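Local coordinates for protein transcriptional regulator (Streptococcus thermophilus LMD-9, PDB 5JUF) that probably senses a secreted signalling peptide through its TPR domain and activates transcription of competence genes through a helix-turn-helix domain, at residues D147-E150 with Q151-K155; D167-F170 with F171-G175; E136-P139 with K140-E143. All coordinates share one frame; numbering follows the deposited sequence.

Contact 1. Residues D147-E150 with Q151-K155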
ATOM      1  N   ASP A 147      -5.982  -4.088  12.189  1.00 24.28           N
ATOM      2  CA  ASP A 147      -6.704  -5.299  11.822  1.00 24.89           C
ATOM      3  C   ASP A 147      -6.516  -5.651  10.350  1.00 25.62           C
ATOM      4  O   ASP A 147      -6.423  -6.835  10.002  1.00 22.15           O
ATOM      5  CB  ASP A 147      -8.183  -5.144  12.155  1.00 21.24           C
ATOM      6  CG  ASP A 147      -8.496  -5.528  13.615  1.00 22.56           C
ATOM      7  OD1 ASP A 147      -7.586  -6.006  14.325  1.00 28.68           O
ATOM      8  OD2 ASP A 147      -9.665  -5.386  14.030  1.00 25.03           O
ATOM      9  N   LEU A 148      -6.462  -4.650   9.466  1.00 21.86           N
ATOM     10  CA  LEU A 148      -6.204  -4.969   8.067  1.00 23.93           C
ATOM     11  C   LEU A 148      -4.825  -5.591   7.900  1.00 24.16           C
ATOM     12  O   LEU A 148      -4.654  -6.533   7.119  1.00 24.66           O
ATOM     13  CB  LEU A 148      -6.368  -3.718   7.193  1.00 23.86           C
ATOM     14  CG  LEU A 148      -7.840  -3.466   6.808  1.00 28.38           C
ATOM     15  CD1 LEU A 148      -8.026  -2.056   6.278  1.00 35.18           C
ATOM     16  CD2 LEU A 148      -8.262  -4.485   5.761  1.00 35.98           C
ATOM     17  N   PHE A 149      -3.834  -5.114   8.660  1.00 20.19           N
ATOM     18  CA  PHE A 149      -2.503  -5.708   8.562  1.00 22.34           C
ATOM     19  C   PHE A 149      -2.459  -7.120   9.152  1.00 24.78           C
ATOM     20  O   PHE A 149      -1.727  -7.984   8.648  1.00 24.99           O
ATOM     21  CB  PHE A 149      -1.462  -4.815   9.239  1.00 25.44           C
ATOM     22  CG  PHE A 149      -0.053  -5.308   9.067  1.00 27.13           C
ATOM     23  CD1 PHE A 149       0.498  -5.434   7.796  1.00 28.46           C
ATOM     24  CD2 PHE A 149       0.718  -5.656  10.164  1.00 31.50           C
ATOM     25  CE1 PHE A 149       1.795  -5.897   7.623  1.00 30.99           C
ATOM     26  CE2 PHE A 149       2.021  -6.115   9.995  1.00 37.07           C
ATOM     27  CZ  PHE A 149       2.555  -6.237   8.723  1.00 30.78           C
ATOM     28  N   GLU A 150      -3.196  -7.372  10.244  1.00 22.41           N
ATOM     29  CA  GLU A 150      -3.292  -8.746  10.740  1.00 27.17           C
ATOM     30  C   GLU A 150      -3.840  -9.680   9.664  1.00 25.20           C
ATOM     31  O   GLU A 150      -3.430 -10.842   9.569  1.00 25.13           O
ATOM     32  CB  GLU A 150      -4.185  -8.815  11.995  1.00 26.90           C
ATOM     33  CG  GLU A 150      -3.622  -8.110  13.244  1.00 35.77           C
ATOM     34  CD  GLU A 150      -2.488  -8.876  13.934  1.00 39.64           C
ATOM     35  OE1 GLU A 150      -2.110  -9.960  13.457  1.00 33.79           O
ATOM     36  OE2 GLU A 150      -1.985  -8.399  14.974  1.00 41.34           O
ATOM     37  N   GLN A 151      -4.752  -9.186   8.839  1.00 22.59           N
ATOM     38  CA  GLN A 151      -5.280  -9.984   7.736  1.00 23.18           C
ATOM     39  C   GLN A 151      -4.281 -10.091   6.587  1.00 24.99           C
ATOM     40  O   GLN A 151      -4.088 -11.177   6.033  1.00 26.69           O
ATOM     41  CB  GLN A 151      -6.600  -9.373   7.261  1.00 24.10           C
ATOM     42  CG  GLN A 151      -7.693  -9.503   8.333  1.00 28.06           C
ATOM     43  CD  GLN A 151      -8.956  -8.738   8.010  1.00 26.35           C
ATOM     44  OE1 GLN A 151      -8.907  -7.647   7.435  1.00 24.09           O
ATOM     45  NE2 GLN A 151     -10.102  -9.290   8.408  1.00 23.85           N
ATOM     46  N   VAL A 152      -3.637  -8.989   6.216  1.00 22.05           N
ATOM     47  CA  VAL A 152      -2.716  -9.026   5.076  1.00 22.81           C
ATOM     48  C   VAL A 152      -1.501  -9.885   5.392  1.00 28.43           C
ATOM     49  O   VAL A 152      -0.990 -10.602   4.524  1.00 27.01           O
ATOM     50  CB  VAL A 152      -2.299  -7.598   4.682  1.00 22.84           C
ATOM     51  CG1 VAL A 152      -1.159  -7.625   3.662  1.00 32.32           C
ATOM     52  CG2 VAL A 152      -3.469  -6.858   4.106  1.00 27.06           C
ATOM     53  N   LYS A 153      -1.016  -9.838   6.639  1.00 26.67           N
ATOM     54  CA  LYS A 153       0.211 -10.557   6.960  1.00 29.07           C
ATOM     55  C   LYS A 153       0.038 -12.070   6.887  1.00 29.42           C
ATOM     56  O   LYS A 153       1.040 -12.792   6.851  1.00 32.58           O
ATOM     57  CB  LYS A 153       0.731 -10.139   8.347  1.00 27.32           C
ATOM     58  CG  LYS A 153       0.090 -10.884   9.488  1.00 37.32           C
ATOM     59  CD  LYS A 153       0.779 -10.572  10.807  1.00 45.70           C
ATOM     60  CE  LYS A 153       0.730  -9.094  11.109  1.00 51.13           C
ATOM     61  NZ  LYS A 153       1.271  -8.769  12.467  1.00 61.12           N
ATOM     62  N   ARG A 154      -1.200 -12.565   6.835  1.00 32.22           N
ATOM     63  CA  ARG A 154      -1.460 -13.985   6.632  1.00 32.80           C
ATOM     64  C   ARG A 154      -1.584 -14.375   5.158  1.00 32.28           C
ATOM     65  O   ARG A 154      -1.545 -15.574   4.848  1.00 34.26           O
ATOM     66  CB  ARG A 154      -2.742 -14.410   7.360  1.00 32.81           C
ATOM     67  CG  ARG A 154      -2.833 -14.009   8.822  1.00 50.24           C
ATOM     68  CD  ARG A 154      -4.107 -14.581   9.450  1.00 55.20           C
ATOM     69  NE  ARG A 154      -4.725 -13.692  10.437  1.00 59.18           N
ATOM     70  CZ  ARG A 154      -5.727 -14.055  11.236  1.00 59.39           C
ATOM     71  NH1 ARG A 154      -6.252 -13.196  12.112  1.00 39.52           N
ATOM     72  NH2 ARG A 154      -6.203 -15.293  11.160  1.00 64.55           N
ATOM     73  N   LYS A 155      -1.718 -13.406   4.253  1.00 25.69           N
ATOM     74  CA  LYS A 155      -1.932 -13.665   2.834  1.00 25.88           C
ATOM     75  C   LYS A 155      -0.616 -13.918   2.099  1.00 29.01           C
ATOM     76  O   LYS A 155       0.454 -13.468   2.512  1.00 30.02           O
ATOM     77  CB  LYS A 155      -2.646 -12.472   2.177  1.00 24.83           C
ATOM     78  CG  LYS A 155      -4.045 -12.183   2.797  1.00 29.11           C
ATOM     79  CD  LYS A 155      -4.744 -10.991   2.123  1.00 33.06           C
ATOM     80  CE  LYS A 155      -5.198 -11.332   0.706  1.00 40.77           C
ATOM     81  NZ  LYS A 155      -6.088 -10.287   0.099  1.00 42.90           N
TER
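F149 swings its ring opposite its own backbone N (chi1 -175°), while K153 takes the crowded position, with CG between its backbone N and carbonyl carbon (chi1 84°); one turn apart, the two settings bring the lysine chain back over the phenyl group. The side chains meet at about a right angle, CB of K153 lies over one ring face, and K153 CE comes to 3.4 Å from F149 CE2. A further bend near its end carries the lysine amino group toward E150, which runs alongside and points the same way. The resulting salt bridge, E150 OE1 to K153 NZ, is long at 3.7 Å. The backbone here belongs to the C-terminal part of helix 139-152, a helix of the TPR-family array that in this apo structure lies with D147, L148 and Q151 against the helix-turn-helix part of the chain. Toward that part, L148 CD2 touches Q151 OE1 at 3.6 Å. The amide oxygen of Q151 is bonded by Q36, and its NE2 reaches G29 O; D147 likewise bonds T33 and pairs with R35. Within the helix, F149 O accepts from K153 N at 2.8 Å and L148 O from V152 N, also at 2.8 Å. A type I turn from V152 to K155 follows on, K155 N bonding V152 O at 2.9 Å. E150 O is met by a side chain: R154 NE donates to it over 3.2 Å, with E150 O at the edge of the guanidinium, in its plane, although the donor stands above the carbonyl plane of E150. NH2 of R154 reaches D28 O.

Contact 2. Residues D167-F170 with F171-G175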
ATOM      1  N   ASP A 167       2.718  -1.028   2.407  1.00 23.77           N
ATOM      2  CA  ASP A 167       3.466   0.230   2.370  1.00 27.75           C
ATOM      3  C   ASP A 167       3.335   0.990   3.687  1.00 29.26           C
ATOM      4  O   ASP A 167       4.310   1.572   4.172  1.00 24.15           O
ATOM      5  CB  ASP A 167       2.975   1.087   1.193  1.00 27.06           C
ATOM      6  CG  ASP A 167       3.971   2.186   0.775  1.00 35.62           C
ATOM      7  OD1 ASP A 167       5.158   2.141   1.153  1.00 35.10           O
ATOM      8  OD2 ASP A 167       3.553   3.087   0.024  1.00 38.10           O
ATOM      9  N   TYR A 168       2.140   0.986   4.296  1.00 22.11           N
ATOM     10  CA  TYR A 168       1.989   1.671   5.578  1.00 26.23           C
ATOM     11  C   TYR A 168       2.757   0.955   6.687  1.00 23.49           C
ATOM     12  O   TYR A 168       3.262   1.607   7.610  1.00 21.87           O
ATOM     13  CB  TYR A 168       0.506   1.789   5.938  1.00 22.90           C
ATOM     14  CG  TYR A 168       0.168   2.908   6.896  1.00 25.83           C
ATOM     15  CD1 TYR A 168       0.603   4.201   6.653  1.00 27.74           C
ATOM     16  CD2 TYR A 168      -0.618   2.681   8.015  1.00 23.25           C
ATOM     17  CE1 TYR A 168       0.274   5.251   7.505  1.00 29.73           C
ATOM     18  CE2 TYR A 168      -0.962   3.734   8.891  1.00 23.95           C
ATOM     19  CZ  TYR A 168      -0.500   5.015   8.628  1.00 23.06           C
ATOM     20  OH  TYR A 168      -0.822   6.072   9.464  1.00 26.52           O
ATOM     21  N   TYR A 169       2.858  -0.377   6.606  1.00 26.63           N
ATOM     22  CA  TYR A 169       3.728  -1.135   7.506  1.00 27.56           C
ATOM     23  C   TYR A 169       5.190  -0.707   7.357  1.00 23.58           C
ATOM     24  O   TYR A 169       5.874  -0.436   8.355  1.00 27.95           O
ATOM     25  CB  TYR A 169       3.552  -2.629   7.241  1.00 26.68           C
ATOM     26  CG  TYR A 169       4.692  -3.532   7.699  1.00 29.26           C
ATOM     27  CD1 TYR A 169       5.042  -3.634   9.045  1.00 28.43           C
ATOM     28  CD2 TYR A 169       5.400  -4.299   6.782  1.00 28.12           C
ATOM     29  CE1 TYR A 169       6.072  -4.473   9.461  1.00 25.64           C
ATOM     30  CE2 TYR A 169       6.438  -5.145   7.197  1.00 28.04           C
ATOM     31  CZ  TYR A 169       6.759  -5.222   8.542  1.00 28.48           C
ATOM     32  OH  TYR A 169       7.771  -6.058   8.955  1.00 29.82           O
ATOM     33  N   PHE A 170       5.680  -0.596   6.120  1.00 26.47           N
ATOM     34  CA  PHE A 170       7.049  -0.100   5.925  1.00 28.34           C
ATOM     35  C   PHE A 170       7.216   1.311   6.490  1.00 28.33           C
ATOM     36  O   PHE A 170       8.268   1.644   7.055  1.00 26.79           O
ATOM     37  CB  PHE A 170       7.420  -0.131   4.438  1.00 25.03           C
ATOM     38  CG  PHE A 170       7.486  -1.514   3.852  1.00 25.62           C
ATOM     39  CD1 PHE A 170       7.823  -2.604   4.642  1.00 27.13           C
ATOM     40  CD2 PHE A 170       7.197  -1.726   2.513  1.00 26.47           C
ATOM     41  CE1 PHE A 170       7.880  -3.879   4.105  1.00 30.92           C
ATOM     42  CE2 PHE A 170       7.253  -3.006   1.976  1.00 24.96           C
ATOM     43  CZ  PHE A 170       7.595  -4.075   2.769  1.00 26.87           C
ATOM     44  N   PHE A 171       6.177   2.147   6.357  1.00 27.64           N
ATOM     45  CA  PHE A 171       6.167   3.482   6.959  1.00 27.79           C
ATOM     46  C   PHE A 171       6.348   3.413   8.478  1.00 31.12           C
ATOM     47  O   PHE A 171       7.035   4.260   9.062  1.00 29.38           O
ATOM     48  CB  PHE A 171       4.853   4.178   6.566  1.00 25.78           C
ATOM     49  CG  PHE A 171       4.769   5.658   6.911  1.00 31.33           C
ATOM     50  CD1 PHE A 171       5.564   6.596   6.252  1.00 33.18           C
ATOM     51  CD2 PHE A 171       3.822   6.114   7.823  1.00 30.20           C
ATOM     52  CE1 PHE A 171       5.450   7.950   6.543  1.00 36.70           C
ATOM     53  CE2 PHE A 171       3.694   7.472   8.113  1.00 35.60           C
ATOM     54  CZ  PHE A 171       4.520   8.389   7.477  1.00 36.13           C
ATOM     55  N   HIS A 172       5.758   2.404   9.139  1.00 29.44           N
ATOM     56  CA  HIS A 172       5.997   2.226  10.577  1.00 30.80           C
ATOM     57  C   HIS A 172       7.459   1.898  10.873  1.00 31.85           C
ATOM     58  O   HIS A 172       7.956   2.191  11.968  1.00 32.64           O
ATOM     59  CB  HIS A 172       5.126   1.101  11.159  1.00 26.83           C
ATOM     60  CG  HIS A 172       3.690   1.473  11.378  1.00 34.16           C
ATOM     61  ND1 HIS A 172       2.838   1.806  10.347  1.00 36.00           N
ATOM     62  CD2 HIS A 172       2.948   1.519  12.510  1.00 39.04           C
ATOM     63  CE1 HIS A 172       1.635   2.053  10.835  1.00 32.09           C
ATOM     64  NE2 HIS A 172       1.675   1.889  12.145  1.00 34.13           N
ATOM     65  N   LEU A 173       8.158   1.273   9.931  1.00 32.21           N
ATOM     66  CA  LEU A 173       9.532   0.840  10.168  1.00 33.67           C
ATOM     67  C   LEU A 173      10.567   1.914   9.859  1.00 36.13           C
ATOM     68  O   LEU A 173      11.745   1.720  10.181  1.00 33.36           O
ATOM     69  CB  LEU A 173       9.850  -0.403   9.333  1.00 31.56           C
ATOM     70  CG  LEU A 173       9.007  -1.653   9.579  1.00 36.63           C
ATOM     71  CD1 LEU A 173       9.609  -2.823   8.802  1.00 35.43           C
ATOM     72  CD2 LEU A 173       8.895  -1.970  11.058  1.00 32.30           C
ATOM     73  N   TYR A 174      10.158   3.026   9.251  1.00 40.99           N
ATOM     74  CA  TYR A 174      11.080   4.080   8.838  1.00 37.72           C
ATOM     75  C   TYR A 174      11.899   4.595  10.019  1.00 39.89           C
ATOM     76  O   TYR A 174      11.346   5.021  11.036  1.00 37.05           O
ATOM     77  CB  TYR A 174      10.280   5.216   8.205  1.00 41.74           C
ATOM     78  CG  TYR A 174      11.112   6.371   7.703  1.00 48.13           C
ATOM     79  CD1 TYR A 174      11.680   6.339   6.440  1.00 50.32           C
ATOM     80  CD2 TYR A 174      11.316   7.501   8.489  1.00 55.40           C
ATOM     81  CE1 TYR A 174      12.432   7.391   5.973  1.00 58.07           C
ATOM     82  CE2 TYR A 174      12.070   8.561   8.029  1.00 57.88           C
ATOM     83  CZ  TYR A 174      12.626   8.498   6.769  1.00 60.06           C
ATOM     84  OH  TYR A 174      13.378   9.539   6.294  1.00 65.47           O
ATOM     85  N   GLY A 175      13.226   4.546   9.887  1.00 39.20           N
ATOM     86  CA  GLY A 175      14.104   5.035  10.929  1.00 38.60           C
ATOM     87  C   GLY A 175      14.067   4.275  12.236  1.00 45.14           C
ATOM     88  O   GLY A 175      14.616   4.760  13.232  1.00 46.41           O
TER
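Y168, F171 and H172 form an aromatic cluster on the last turns of helix 160-173. H172 turns an edge toward the face of Y168, a T-shaped pair with centroids 5.1 Å apart and planes at 85°. The Y168 and F171 rings are almost coplanar in direction but displaced, with little overlap; the touch is Y168 CE1 to F171 CD2 at 3.7 Å. The imidazole is fixed by its own helix: H172 ND1 donates to Y168 O over 2.8 Å, nearly straight at 166°, with the oxygen in the ring plane. Y168 O also takes H172 N at 3.0 Å, and the two donors come from opposite faces of its carbonyl plane. In this TPR-family helical array Y168 and H172 face helix 139-152, where E142 bonds H172 NE2 and Y145 stacks on H172; F171 and Y168 also touch I129 of helix 117-130, whose N128 holds Y168 OH. With both ring nitrogens so engaged, H172 may be protonated beside the carboxylate. On another side of the helix, L173 has CG opposite its carbonyl carbon (chi1 -60°), which brings CD1 to 3.7 Å from Y169 CZ, near helix 181-192.

Contact 3. Residues E136-P139 with K140-E143. With SO4 (sulfate ion), chain C.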
ATOM      1  N   GLU A 136       1.638   7.665  14.634  1.00 46.19           N
ATOM      2  CA  GLU A 136       1.279   7.809  16.040  1.00 53.71           C
ATOM      3  C   GLU A 136       0.277   8.932  16.283  1.00 53.08           C
ATOM      4  O   GLU A 136      -0.405   8.923  17.310  1.00 56.13           O
ATOM      5  CB  GLU A 136       2.538   8.049  16.876  1.00 63.70           C
ATOM      6  CG  GLU A 136       3.362   6.797  17.130  1.00 73.79           C
ATOM      7  CD  GLU A 136       4.855   7.032  16.987  1.00 80.79           C
ATOM      8  OE1 GLU A 136       5.253   7.848  16.127  1.00 82.14           O
ATOM      9  OE2 GLU A 136       5.628   6.397  17.734  1.00 86.31           O
ATOM     10  N   GLU A 137       0.179   9.899  15.377  1.00 50.81           N
ATOM     11  CA  GLU A 137      -0.763  11.000  15.510  1.00 51.35           C
ATOM     12  C   GLU A 137      -2.088  10.731  14.812  1.00 45.58           C
ATOM     13  O   GLU A 137      -2.917  11.641  14.710  1.00 44.62           O
ATOM     14  CB  GLU A 137      -0.143  12.286  14.959  1.00 58.74           C
ATOM     15  CG  GLU A 137       1.105  12.726  15.690  1.00 72.31           C
ATOM     16  CD  GLU A 137       1.849  13.831  14.966  1.00 83.12           C
ATOM     17  OE1 GLU A 137       1.687  13.960  13.729  1.00 84.13           O
ATOM     18  OE2 GLU A 137       2.599  14.571  15.640  1.00 89.37           O
ATOM     19  N   SER A 138      -2.313   9.507  14.341  1.00 40.96           N
ATOM     20  CA  SER A 138      -3.501   9.150  13.569  1.00 41.25           C
ATOM     21  C   SER A 138      -4.163   7.913  14.185  1.00 35.35           C
ATOM     22  O   SER A 138      -4.185   6.838  13.577  1.00 33.74           O
ATOM     23  CB  SER A 138      -3.115   8.906  12.106  1.00 45.17           C
ATOM     24  OG  SER A 138      -4.223   9.002  11.233  1.00 52.59           O
ATOM     25  N   PRO A 139      -4.750   8.044  15.381  1.00 31.63           N
ATOM     26  CA  PRO A 139      -5.145   6.829  16.122  1.00 37.70           C
ATOM     27  C   PRO A 139      -6.335   6.074  15.544  1.00 33.91           C
ATOM     28  O   PRO A 139      -6.376   4.842  15.644  1.00 30.11           O
ATOM     29  CB  PRO A 139      -5.431   7.360  17.540  1.00 42.26           C
ATOM     30  CG  PRO A 139      -5.640   8.830  17.387  1.00 38.11           C
ATOM     31  CD  PRO A 139      -4.826   9.265  16.211  1.00 31.69           C
ATOM     32  N   LYS A 140      -7.310   6.751  14.937  1.00 32.86           N
ATOM     33  CA  LYS A 140      -8.419   6.018  14.335  1.00 34.87           C
ATOM     34  C   LYS A 140      -7.962   5.260  13.093  1.00 31.83           C
ATOM     35  O   LYS A 140      -8.342   4.099  12.885  1.00 29.56           O
ATOM     36  CB  LYS A 140      -9.561   6.971  13.990  1.00 43.25           C
ATOM     37  CG  LYS A 140     -10.677   6.318  13.188  1.00 54.95           C
ATOM     38  CD  LYS A 140     -11.258   5.085  13.887  1.00 58.03           C
ATOM     39  CE  LYS A 140     -12.255   5.471  14.969  1.00 63.93           C
ATOM     40  NZ  LYS A 140     -12.924   4.274  15.566  1.00 63.13           N
ATOM     41  N   VAL A 141      -7.155   5.908  12.252  1.00 29.21           N
ATOM     42  CA  VAL A 141      -6.543   5.208  11.126  1.00 25.35           C
ATOM     43  C   VAL A 141      -5.724   4.022  11.622  1.00 27.73           C
ATOM     44  O   VAL A 141      -5.770   2.932  11.037  1.00 27.72           O
ATOM     45  CB  VAL A 141      -5.688   6.192  10.302  1.00 28.09           C
ATOM     46  CG1 VAL A 141      -4.833   5.456   9.268  1.00 27.77           C
ATOM     47  CG2 VAL A 141      -6.586   7.213   9.617  1.00 34.28           C
ATOM     48  N   GLU A 142      -4.969   4.215  12.716  1.00 25.53           N
ATOM     49  CA  GLU A 142      -4.114   3.152  13.229  1.00 24.62           C
ATOM     50  C   GLU A 142      -4.936   1.946  13.682  1.00 28.42           C
ATOM     51  O   GLU A 142      -4.581   0.795  13.400  1.00 25.67           O
ATOM     52  CB  GLU A 142      -3.257   3.682  14.382  1.00 25.30           C
ATOM     53  CG  GLU A 142      -2.214   2.678  14.846  1.00 31.00           C
ATOM     54  CD  GLU A 142      -1.124   2.429  13.790  1.00 34.22           C
ATOM     55  OE1 GLU A 142      -1.041   3.194  12.801  1.00 33.70           O
ATOM     56  OE2 GLU A 142      -0.349   1.462  13.953  1.00 36.79           O
ATOM     57  N   GLU A 143      -6.042   2.182  14.382  1.00 29.43           N
ATOM     58  CA  GLU A 143      -6.869   1.061  14.827  1.00 30.16           C
ATOM     59  C   GLU A 143      -7.380   0.245  13.645  1.00 24.03           C
ATOM     60  O   GLU A 143      -7.403  -0.992  13.689  1.00 29.26           O
ATOM     61  CB  GLU A 143      -8.028   1.595  15.670  1.00 33.58           C
ATOM     62  CG  GLU A 143      -9.085   0.567  16.034  1.00 35.61           C
ATOM     63  CD  GLU A 143     -10.290   1.197  16.729  1.00 48.05           C
ATOM     64  OE1 GLU A 143     -10.635   2.355  16.399  1.00 48.61           O
ATOM     65  OE2 GLU A 143     -10.891   0.533  17.597  1.00 51.89           O
TER
HETATM   66  S   SO4 C 402      -7.019   9.948  13.015  1.00 61.78           S
HETATM   67  O1  SO4 C 402      -6.031  11.025  13.033  1.00 61.69           O
HETATM   68  O2  SO4 C 402      -6.421   8.731  12.470  1.00 59.59           O
HETATM   69  O3  SO4 C 402      -7.484   9.709  14.383  1.00 61.37           O
HETATM   70  O4  SO4 C 402      -8.147  10.333  12.166  1.00 64.18           O
HETATM   71  O   HOH W   1      -2.115   5.386  11.751  1.00 26.27           O
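The chain passes from a 3-10 turn into helix 139-152 with S138 at the N-cap position, and the first helical bonds run from E142 N to S138 O at 2.9 Å and from E143 N to P139 O at 3.0 Å. The S138 side chain makes no capping bond to the backbone. Its OG, opposite the backbone N (chi1 -160°), sits beside V141 instead, 3.3 Å from V141 CB, and bonds a sulfate ion that sits at the helix start. Sulfate O2 is shared: S138 OG donates to it at 2.5 Å, and V141 N at 2.9 Å in an almost straight bond of 172°. Sulfate O3 accepts from K140 N at 3.0 Å, while the ring of P139 brings its CD alongside the same oxygen. S138 OG has a further weak bond from N128 of helix 117-130. A water lies within hydrogen-bonding distance of S138 O and E142 OE1, though it may not donate to both together; E142 OE2 is held by H172. K140 bends twice along its chain, so that its NZ turns to E143 and forms a hydrogen-bonded salt bridge with OE1 at 3.1 Å, on the syn side of that carboxylate. The sulfate probably comes from the crystallisation liquor, so it marks no known ligand site. Its hold on two backbone N-H groups and one hydroxyl, probably aided by the partial positive charge of the helix N-terminus, implies a spot that can take an anion without a bond from the K140 side chain.

In the fold
Along the chain the order is contact 3, contact 1, contact 2. Contact 3 opens helix 139-152 and contact 1 lies near its C-terminal end, their centres about 17 Å apart; contact 2 lies at the end of the next helix, 160-173, with its centre about 15 Å from that of contact 1 and about 14 Å from that of contact 3. The two helices pack together, so contact 2 touches both others: Y169 stacks on F149 of contact 1, and H172 meets E142 of contact 3. All three belong to the TPR-family part of ComR. Helix 139-152 packs on both the helix-turn-helix part and helix 160-173.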